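Long-range contacts in uncharacterized protein DUF849 (Burkholderia xenovorans LB400, PDB 3E02), which binds zinc and probably cleaves 3-keto-5-aminohexanoate or a related beta-keto acid: residues Asn58-Gln63 and Phe133-Pro138; Pro107-Met112 and Leu301-Ala306; Phe119-Ala124 and Ala141-Phe146. All coordinates share one frame; numbering follows the deposited sequence. Where two conformers were deposited one is given.

The chain folds as a TIM barrel, with zinc held by H50, H52 and E259. Contacts 1 and 3 lie on the same side of the chain's centre, and their own centres are about 14 Å apart. Both use helix 136-142, contact 1 toward its N-terminal side and contact 3 toward its C-terminal side. Contact 2 lies on the opposite side from contact 3, about 31 Å away between centres. It joins the start of barrel strand 109-113 to the segment after helix 294-301. Each contact has a residue near the metal: the side chains of F119, P61 and V109 come within about 8, 10 and 11 Å of the zinc ion.

Contact 1: residues Asn58-Gln63 and Phe133-Pro138; sequences NGRPSQ and FDWERP. With EDO (1,2-ethanediol), chain E.
W135 and N58 share the one hydrogen bond between 58-63 and 133-138. W135 NE1 donates to the backbone N58 O at 2.9 Å. The acceptor sits at the indole edge, close to the ring plane. The donor, however, stands above the plane of the carbonyl group, and the N-H...O angle is 145°. The N58 side chain is also tied down. Its OD1 accepts from R60 N at 3.0 Å, which makes an Asx turn and holds the amide beside the indole.

Two CH-pi contacts join the segments. N58 CB lies over one face of the F133 ring, 3.8 Å from its centroid and shifted toward the rim. R60 CA lies over the six-membered ring of W135, also 3.8 Å from the centroid. E136 CG covers the opposite face of the indole, so the ring is sandwiched between R60 CA of 58-63 and E136 CG of its own segment.

This is a loop region of the TIM barrel. Strand 61-62 pairs antiparallel with strand 48-54, which carries the zinc ligands H50 and H52. The side chain of P61 is about 6 Å from that of H52.

Apolar packing extends the contact, where P61 CD touches W135 CZ3 at 3.8 Å. The guanidinium group of R60 adds van der Waals packing. In one of its two conformers, R60 runs past W135 in the opposite direction, and its NH2 is 3.7 Å from W135 CB. The guanidinium and indole planes are 43° apart.

Within 133-138, E136 OE2 accepts from F133 N at 2.9 Å and bonds T22 OG1, while OE1 bonds T20 OG1. R137 NE donates to O2 of a 1,2-ethanediol, which F131 N also bonds.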
loop_
_atom_site.group_PDB
_atom_site.type_symbol
_atom_site.label_atom_id
_atom_site.label_comp_id
_atom_site.label_asym_id
_atom_site.label_seq_id
_atom_site.Cartn_x
_atom_site.Cartn_y
_atom_site.Cartn_z
ATOM N N ASN A 58 -17.582 0.958 -42.644
ATOM C CA ASN A 58 -18.384 1.243 -41.443
ATOM C C ASN A 58 -17.642 1.219 -40.109
ATOM O O ASN A 58 -18.268 1.384 -39.075
ATOM C CB ASN A 58 -19.634 0.324 -41.420
ATOM C CG ASN A 58 -19.304 -1.152 -41.189
ATOM O OD1 ASN A 58 -18.234 -1.511 -40.708
ATOM N ND2 ASN A 58 -20.246 -2.010 -41.523
ATOM N N GLY A 59 -16.327 1.009 -40.127
ATOM C CA GLY A 59 -15.535 0.983 -38.908
ATOM C C GLY A 59 -15.664 -0.216 -37.978
ATOM O O GLY A 59 -15.048 -0.203 -36.907
ATOM N N ARG A 60 -16.424 -1.249 -38.362
ATOM C CA ARG A 60 -16.602 -2.453 -37.536
ATOM C C ARG A 60 -15.236 -3.124 -37.326
ATOM O O ARG A 60 -14.495 -3.289 -38.294
ATOM C CB ARG A 60 -17.564 -3.444 -38.216
ATOM C CG ARG A 60 -17.965 -4.648 -37.351
ATOM C CD ARG A 60 -18.651 -5.769 -38.137
ATOM N NE ARG A 60 -20.094 -5.603 -38.340
ATOM C CZ ARG A 60 -20.727 -5.235 -39.465
ATOM N NH1 ARG A 60 -20.085 -4.938 -40.608
ATOM N NH2 ARG A 60 -22.062 -5.166 -39.445
ATOM N N PRO A 61 -14.888 -3.497 -36.071
ATOM C CA PRO A 61 -13.602 -4.189 -35.885
ATOM C C PRO A 61 -13.423 -5.414 -36.780
ATOM O O PRO A 61 -14.386 -6.142 -37.017
ATOM C CB PRO A 61 -13.654 -4.617 -34.421
ATOM C CG PRO A 61 -14.435 -3.561 -33.769
ATOM C CD PRO A 61 -15.539 -3.272 -34.764
ATOM N N SER A 62 -12.219 -5.594 -37.308
ATOM C CA SER A 62 -11.896 -6.731 -38.164
ATOM C C SER A 62 -10.475 -7.214 -37.911
ATOM O O SER A 62 -9.565 -6.390 -37.814
ATOM C CB SER A 62 -12.020 -6.324 -39.625
ATOM O OG SER A 62 -11.496 -7.319 -40.483
ATOM N N GLN A 63 -10.303 -8.538 -37.816
ATOM C CA GLN A 63 -8.974 -9.170 -37.724
ATOM C C GLN A 63 -8.606 -9.853 -39.051
ATOM O O GLN A 63 -7.870 -10.829 -39.069
ATOM C CB GLN A 63 -8.886 -10.134 -36.528
ATOM C CG GLN A 63 -8.677 -9.485 -35.149
ATOM C CD GLN A 63 -7.294 -8.892 -34.949
ATOM O OE1 GLN A 63 -7.002 -7.800 -35.446
ATOM N NE2 GLN A 63 -6.449 -9.584 -34.187
ATOM N N PHE A 133 -24.018 3.821 -37.696
ATOM C CA PHE A 133 -24.102 2.473 -38.285
ATOM C C PHE A 133 -24.865 1.509 -37.377
ATOM O O PHE A 133 -24.785 1.611 -36.142
ATOM C CB PHE A 133 -22.701 1.924 -38.567
ATOM C CG PHE A 133 -21.870 2.804 -39.461
ATOM C CD1 PHE A 133 -22.139 2.875 -40.830
ATOM C CD2 PHE A 133 -20.807 3.551 -38.943
ATOM C CE1 PHE A 133 -21.371 3.686 -41.671
ATOM C CE2 PHE A 133 -20.016 4.362 -39.785
ATOM C CZ PHE A 133 -20.307 4.434 -41.142
ATOM N N ASP A 134 -25.561 0.560 -38.012
ATOM C CA ASP A 134 -26.409 -0.430 -37.340
ATOM C C ASP A 134 -25.686 -1.322 -36.358
ATOM O O ASP A 134 -26.301 -1.756 -35.402
ATOM C CB ASP A 134 -27.088 -1.379 -38.349
ATOM C CG ASP A 134 -28.132 -0.712 -39.184
ATOM O OD1 ASP A 134 -28.532 0.440 -38.881
ATOM O OD2 ASP A 134 -28.564 -1.368 -40.157
ATOM N N TRP A 135 -24.420 -1.627 -36.626
ATOM C CA TRP A 135 -23.630 -2.514 -35.751
ATOM C C TRP A 135 -23.215 -1.948 -34.400
ATOM O O TRP A 135 -22.933 -2.722 -33.480
ATOM C CB TRP A 135 -22.355 -3.005 -36.471
ATOM C CG TRP A 135 -21.318 -1.951 -36.692
ATOM C CD1 TRP A 135 -21.193 -1.161 -37.779
ATOM C CD2 TRP A 135 -20.263 -1.576 -35.797
ATOM N NE1 TRP A 135 -20.141 -0.316 -37.634
ATOM C CE2 TRP A 135 -19.541 -0.544 -36.425
ATOM C CE3 TRP A 135 -19.849 -2.025 -34.528
ATOM C CZ2 TRP A 135 -18.433 0.059 -35.832
ATOM C CZ3 TRP A 135 -18.750 -1.437 -33.939
ATOM C CH2 TRP A 135 -18.046 -0.403 -34.592
ATOM N N GLU A 136 -23.200 -0.622 -34.262
ATOM C CA GLU A 136 -22.611 0.028 -33.084
ATOM C C GLU A 136 -23.361 -0.190 -31.787
ATOM O O GLU A 136 -22.763 -0.651 -30.810
ATOM C CB GLU A 136 -22.394 1.530 -33.322
ATOM C CG GLU A 136 -21.512 1.863 -34.502
ATOM C CD GLU A 136 -21.393 3.356 -34.685
ATOM O OE1 GLU A 136 -20.657 3.989 -33.921
ATOM O OE2 GLU A 136 -22.061 3.896 -35.576
ATOM N N ARG A 137 -24.662 0.095 -31.765
ATOM C CA ARG A 137 -25.422 -0.089 -30.520
ATOM C C ARG A 137 -25.450 -1.566 -30.041
ATOM O O ARG A 137 -25.191 -1.804 -28.861
ATOM C CB ARG A 137 -26.822 0.521 -30.580
ATOM C CG ARG A 137 -27.419 0.722 -29.193
ATOM C CD ARG A 137 -28.900 1.110 -29.200
ATOM N NE ARG A 137 -29.191 2.502 -29.556
ATOM C CZ ARG A 137 -28.922 3.572 -28.791
ATOM N NH1 ARG A 137 -28.316 3.460 -27.606
ATOM N NH2 ARG A 137 -29.251 4.793 -29.229
ATOM N N PRO A 138 -25.759 -2.535 -30.928
ATOM C CA PRO A 138 -25.730 -3.955 -30.526
ATOM C C PRO A 138 -24.356 -4.433 -30.028
ATOM O O PRO A 138 -24.296 -5.217 -29.087
ATOM C CB PRO A 138 -26.142 -4.694 -31.802
ATOM C CG PRO A 138 -26.841 -3.711 -32.609
ATOM C CD PRO A 138 -26.233 -2.399 -32.322
HETATM C C1 EDO E . -30.029 4.654 -34.183
HETATM O O1 EDO E . -29.614 5.943 -34.604
HETATM C C2 EDO E . -29.832 4.546 -32.682
HETATM O O2 EDO E . -29.681 3.168 -32.342
#

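Contact 2: residues Pro107-Met112 and Leu301-Ala306; sequences PEVASM and LKTKGA
E108 reaches across to the loop that follows helix 294-301. Its CB faces T303 CB at 4.0 Å. CG lies anti to the carbonyl carbon (chi1 -67°) and rests 3.5 Å from G305 O. CD then passes the G305 backbone, 3.4 Å from G305 C. Across the contact, OE1 takes two bonds. T303 OG1 donates to E108 OE1 at 2.8 Å, coming from above the carboxylate plane. G305 N adds a weak bond to E108 OE1 at 3.0 Å. OE2 forms a salt bridge with R298 NE of helix 294-301.

Beside this, V109 CG2 meets T303 CG2 at 3.8 Å. Two waters bridge the segments: one joins E108 O to K304 N, the other P107 O to K304 NZ. The main partner of K304 NZ is R106 O, and S165 O and E308 O are also within hydrogen-bonding reach. The contact thus fastens the start of barrel strand 109-113 to the C-terminal loop.

The E108 carboxylate is buried, but a hydroxyl, a backbone N-H and an arginine all point donors at it. This set would favour the ionised form, with R298 probably balancing the charge.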
loop_
_atom_site.group_PDB
_atom_site.type_symbol
_atom_site.label_atom_id
_atom_site.label_comp_id
_atom_site.label_asym_id
_atom_site.label_seq_id
_atom_site.Cartn_x
_atom_site.Cartn_y
_atom_site.Cartn_z
ATOM N N PRO A 107 5.099 -10.163 -36.637
ATOM C CA PRO A 107 5.587 -8.875 -36.172
ATOM C C PRO A 107 6.650 -8.989 -35.085
ATOM O O PRO A 107 6.821 -10.043 -34.478
ATOM C CB PRO A 107 4.324 -8.225 -35.597
ATOM C CG PRO A 107 3.585 -9.376 -35.030
ATOM C CD PRO A 107 3.802 -10.489 -36.012
ATOM N N GLU A 108 7.346 -7.880 -34.850
ATOM C CA GLU A 108 8.316 -7.796 -33.762
ATOM C C GLU A 108 7.625 -7.878 -32.402
ATOM O O GLU A 108 8.199 -8.423 -31.442
ATOM C CB GLU A 108 9.086 -6.483 -33.806
ATOM C CG GLU A 108 9.991 -6.324 -34.990
ATOM C CD GLU A 108 10.817 -5.086 -34.845
ATOM O OE1 GLU A 108 11.904 -5.179 -34.241
ATOM O OE2 GLU A 108 10.363 -4.039 -35.327
ATOM N N VAL A 109 6.417 -7.307 -32.325
ATOM C CA VAL A 109 5.630 -7.284 -31.105
ATOM C C VAL A 109 4.150 -7.598 -31.369
ATOM O O VAL A 109 3.605 -7.241 -32.411
ATOM C CB VAL A 109 5.759 -5.912 -30.368
ATOM C CG1 VAL A 109 4.921 -5.887 -29.081
ATOM C CG2 VAL A 109 7.237 -5.592 -30.062
ATOM N N ALA A 110 3.545 -8.343 -30.446
ATOM C CA ALA A 110 2.103 -8.603 -30.452
ATOM C C ALA A 110 1.576 -8.414 -29.046
ATOM O O ALA A 110 2.293 -8.696 -28.079
ATOM C CB ALA A 110 1.791 -10.020 -30.956
ATOM N N SER A 111 0.334 -7.952 -28.919
ATOM C CA SER A 111 -0.286 -7.823 -27.598
ATOM C C SER A 111 -0.655 -9.232 -27.125
ATOM O O SER A 111 -0.858 -10.129 -27.947
ATOM C CB SER A 111 -1.501 -6.880 -27.606
ATOM O OG SER A 111 -2.541 -7.374 -28.408
HETATM N N MSE A 112 -0.687 -9.428 -25.810
HETATM C CA MSE A 112 -1.016 -10.726 -25.211
HETATM C C MSE A 112 -1.814 -10.458 -23.946
HETATM O O MSE A 112 -1.260 -10.042 -22.942
HETATM C CB MSE A 112 0.284 -11.501 -24.926
HETATM C CG MSE A 112 0.173 -12.880 -24.278
HETATM SE SE MSE A 112 -0.821 -14.163 -25.318
HETATM C CE MSE A 112 0.130 -14.048 -27.083
ATOM N N LEU A 301 13.197 -3.913 -25.443
ATOM C CA LEU A 301 12.314 -5.084 -25.551
ATOM C C LEU A 301 12.975 -6.344 -26.128
ATOM O O LEU A 301 12.382 -7.430 -26.041
ATOM C CB LEU A 301 11.070 -4.734 -26.364
ATOM C CG LEU A 301 10.239 -3.565 -25.830
ATOM C CD1 LEU A 301 9.024 -3.319 -26.708
ATOM C CD2 LEU A 301 9.817 -3.818 -24.425
ATOM N N LYS A 302 14.172 -6.192 -26.705
ATOM C CA LYS A 302 14.942 -7.279 -27.324
ATOM C C LYS A 302 14.144 -7.907 -28.468
ATOM O O LYS A 302 13.953 -9.112 -28.530
ATOM C CB LYS A 302 15.384 -8.327 -26.285
ATOM C CG LYS A 302 16.227 -7.815 -25.128
ATOM C CD LYS A 302 17.606 -7.378 -25.573
ATOM C CE LYS A 302 18.474 -6.955 -24.384
ATOM N NZ LYS A 302 18.703 -8.090 -23.424
ATOM N N THR A 303 13.678 -7.065 -29.380
ATOM C CA THR A 303 12.902 -7.519 -30.535
ATOM C C THR A 303 13.823 -8.083 -31.613
ATOM O O THR A 303 15.027 -7.832 -31.608
ATOM C CB THR A 303 12.041 -6.397 -31.137
ATOM O OG1 THR A 303 12.887 -5.354 -31.630
ATOM C CG2 THR A 303 11.051 -5.844 -30.087
ATOM N N LYS A 304 13.227 -8.813 -32.547
ATOM C CA LYS A 304 13.963 -9.478 -33.629
ATOM C C LYS A 304 14.482 -8.547 -34.746
ATOM O O LYS A 304 15.310 -8.977 -35.544
ATOM C CB LYS A 304 13.130 -10.618 -34.242
ATOM C CG LYS A 304 11.849 -10.203 -34.979
ATOM C CD LYS A 304 11.157 -11.403 -35.598
ATOM C CE LYS A 304 9.875 -10.986 -36.293
ATOM N NZ LYS A 304 9.197 -12.135 -36.963
ATOM N N GLY A 305 13.981 -7.316 -34.809
ATOM C CA GLY A 305 14.376 -6.325 -35.805
ATOM C C GLY A 305 13.311 -6.128 -36.859
ATOM O O GLY A 305 12.572 -7.059 -37.193
ATOM N N ALA A 306 13.250 -4.907 -37.391
ATOM C CA ALA A 306 12.264 -4.511 -38.420
ATOM C C ALA A 306 12.326 -5.336 -39.721
ATOM O O ALA A 306 11.293 -5.567 -40.357
ATOM C CB ALA A 306 12.412 -3.008 -38.739
HETATM O O HOH W 1 7.038 -12.774 -35.356
HETATM O O HOH W 2 10.585 -9.573 -31.875
#

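Contact 3: residues Phe119-Ala124 and Ala141-Phe146; sequences FNISQA and AGTRDF. With EDO (1,2-ethanediol), chain K.
An Asx turn in the loop after strand 117-118 packs on the C-terminal end of helix 136-142, where T143 meets I121. T143 OG1 accepts from I121 N at 2.9 Å, with an N-H...O angle of 146°. A chi1 of 69°, with OG1 between the backbone N and the carbonyl carbon, places the hydroxyl toward I121 N. It is also bonded to L140 O, so the buried hydroxyl is held from both the loop and the helix. T143 CG2 touches I121 CG1 at 3.7 Å.

The turn itself is closed by N120 OD1, which takes two bonds from S122. The backbone S122 N donates to N120 OD1 at 3.1 Å. The hydroxyl S122 OG donates to N120 OD1 at 2.6 Å, in the carbonyl plane and on a lone pair. The two bonds hold the N120 amide in place; the second also orients the S122 hydroxyl.

R144 folds back on its own helix end. In one of its two conformers, NE donates to A141 O at 3.1 Å, with the acceptor in the guanidinium plane. R144 N reaches the same oxygen from the other face of its carbonyl.

At the far end, F119 O lies at the edge of the F146 ring, and F119 CB touches F146 CD2 at 3.9 Å. F119 N makes a weak bond to F146 O at 3.4 Å. This extends the antiparallel pair of strands 117-118 and 147-148 by one more link. A second subunit also meets the contact: N120 packs on F152 of that subunit, and D145 OD1 bonds T151 OG1 of that subunit. Loop 119-124 thus runs from strand 117-118 against helix 136-142, with N120 backbone-bonded to L204.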
loop_
_atom_site.group_PDB
_atom_site.type_symbol
_atom_site.label_atom_id
_atom_site.label_comp_id
_atom_site.label_asym_id
_atom_site.label_seq_id
_atom_site.Cartn_x
_atom_site.Cartn_y
_atom_site.Cartn_z
ATOM N N PHE A 119 -15.755 -7.540 -19.841
ATOM C CA PHE A 119 -15.233 -6.372 -20.575
ATOM C C PHE A 119 -16.486 -5.635 -21.042
ATOM O O PHE A 119 -16.969 -5.863 -22.144
ATOM C CB PHE A 119 -14.323 -6.837 -21.722
ATOM C CG PHE A 119 -13.351 -5.791 -22.185
ATOM C CD1 PHE A 119 -13.804 -4.580 -22.722
ATOM C CD2 PHE A 119 -11.973 -6.013 -22.097
ATOM C CE1 PHE A 119 -12.895 -3.593 -23.138
ATOM C CE2 PHE A 119 -11.055 -5.036 -22.513
ATOM C CZ PHE A 119 -11.517 -3.829 -23.038
ATOM N N ASN A 120 -16.992 -4.768 -20.167
ATOM C CA ASN A 120 -18.268 -4.089 -20.323
ATOM C C ASN A 120 -18.114 -2.623 -20.749
ATOM O O ASN A 120 -17.746 -1.767 -19.941
ATOM C CB ASN A 120 -19.043 -4.204 -18.991
ATOM C CG ASN A 120 -20.495 -3.713 -19.076
ATOM O OD1 ASN A 120 -20.950 -3.214 -20.114
ATOM N ND2 ASN A 120 -21.230 -3.859 -17.967
ATOM N N ILE A 121 -18.404 -2.348 -22.022
ATOM C CA ILE A 121 -18.367 -0.971 -22.573
ATOM C C ILE A 121 -19.782 -0.467 -22.923
ATOM O O ILE A 121 -19.929 0.550 -23.621
ATOM C CB ILE A 121 -17.391 -0.866 -23.785
ATOM C CG1 ILE A 121 -17.815 -1.781 -24.955
ATOM C CG2 ILE A 121 -15.969 -1.185 -23.311
ATOM C CD1 ILE A 121 -16.946 -1.662 -26.160
ATOM N N SER A 122 -20.811 -1.159 -22.412
ATOM C CA SER A 122 -22.214 -0.850 -22.702
ATOM C C SER A 122 -22.687 0.525 -22.239
ATOM O O SER A 122 -23.566 1.102 -22.869
ATOM C CB SER A 122 -23.127 -1.923 -22.099
ATOM O OG SER A 122 -23.118 -1.872 -20.676
ATOM N N GLN A 123 -22.120 1.034 -21.142
ATOM C CA GLN A 123 -22.476 2.361 -20.613
ATOM C C GLN A 123 -22.206 3.505 -21.607
ATOM O O GLN A 123 -22.867 4.531 -21.544
ATOM C CB GLN A 123 -21.746 2.637 -19.289
ATOM C CG GLN A 123 -22.209 1.727 -18.134
ATOM C CD GLN A 123 -21.344 1.863 -16.880
ATOM O OE1 GLN A 123 -20.097 1.789 -16.941
ATOM N NE2 GLN A 123 -21.998 2.039 -15.730
ATOM N N ALA A 124 -21.228 3.321 -22.499
ATOM C CA ALA A 124 -20.906 4.292 -23.554
ATOM C C ALA A 124 -22.110 4.607 -24.454
ATOM O O ALA A 124 -22.274 5.752 -24.881
ATOM C CB ALA A 124 -19.714 3.796 -24.394
ATOM N N ALA A 141 -23.985 -2.822 -26.448
ATOM C CA ALA A 141 -24.987 -3.471 -25.571
ATOM C C ALA A 141 -24.635 -4.930 -25.265
ATOM O O ALA A 141 -24.750 -5.372 -24.123
ATOM C CB ALA A 141 -26.385 -3.360 -26.179
ATOM N N GLY A 142 -24.152 -5.645 -26.277
ATOM C CA GLY A 142 -23.733 -7.032 -26.147
ATOM C C GLY A 142 -22.579 -7.269 -25.182
ATOM O O GLY A 142 -22.390 -8.403 -24.730
ATOM N N THR A 143 -21.824 -6.215 -24.834
ATOM C CA THR A 143 -20.711 -6.348 -23.895
ATOM C C THR A 143 -21.141 -6.552 -22.436
ATOM O O THR A 143 -20.299 -6.946 -21.620
ATOM C CB THR A 143 -19.636 -5.274 -24.051
ATOM O OG1 THR A 143 -20.129 -3.992 -23.649
ATOM C CG2 THR A 143 -19.095 -5.259 -25.501
ATOM N N ARG A 144 -22.423 -6.311 -22.107
ATOM C CA ARG A 144 -22.941 -6.580 -20.760
ATOM C C ARG A 144 -22.818 -8.069 -20.438
ATOM O O ARG A 144 -22.635 -8.433 -19.289
ATOM C CB ARG A 144 -24.410 -6.163 -20.614
ATOM C CG ARG A 144 -24.687 -4.690 -20.764
ATOM C CD ARG A 144 -26.180 -4.401 -20.734
ATOM N NE ARG A 144 -26.849 -4.769 -21.989
ATOM C CZ ARG A 144 -28.165 -4.914 -22.146
ATOM N NH1 ARG A 144 -29.028 -4.692 -21.145
ATOM N NH2 ARG A 144 -28.634 -5.276 -23.343
ATOM N N ASP A 145 -22.928 -8.914 -21.467
ATOM C CA ASP A 145 -22.844 -10.361 -21.316
ATOM C C ASP A 145 -21.598 -10.924 -22.009
ATOM O O ASP A 145 -21.628 -12.043 -22.513
ATOM C CB ASP A 145 -24.133 -10.975 -21.899
ATOM C CG ASP A 145 -24.328 -12.437 -21.525
ATOM O OD1 ASP A 145 -23.841 -12.883 -20.470
ATOM O OD2 ASP A 145 -24.953 -13.150 -22.323
ATOM N N PHE A 146 -20.489 -10.181 -21.983
ATOM C CA PHE A 146 -19.268 -10.544 -22.688
ATOM C C PHE A 146 -18.076 -10.739 -21.760
ATOM O O PHE A 146 -17.904 -9.981 -20.808
ATOM C CB PHE A 146 -18.926 -9.451 -23.691
ATOM C CG PHE A 146 -17.637 -9.669 -24.440
ATOM C CD1 PHE A 146 -17.530 -10.672 -25.398
ATOM C CD2 PHE A 146 -16.528 -8.861 -24.200
ATOM C CE1 PHE A 146 -16.326 -10.872 -26.090
ATOM C CE2 PHE A 146 -15.336 -9.053 -24.889
ATOM C CZ PHE A 146 -15.241 -10.061 -25.841
HETATM C C1 EDO K . -28.238 -14.187 -18.001
HETATM O O1 EDO K . -28.104 -15.616 -18.098
HETATM C C2 EDO K . -27.251 -13.439 -18.888
HETATM O O2 EDO K . -26.656 -14.246 -19.911
#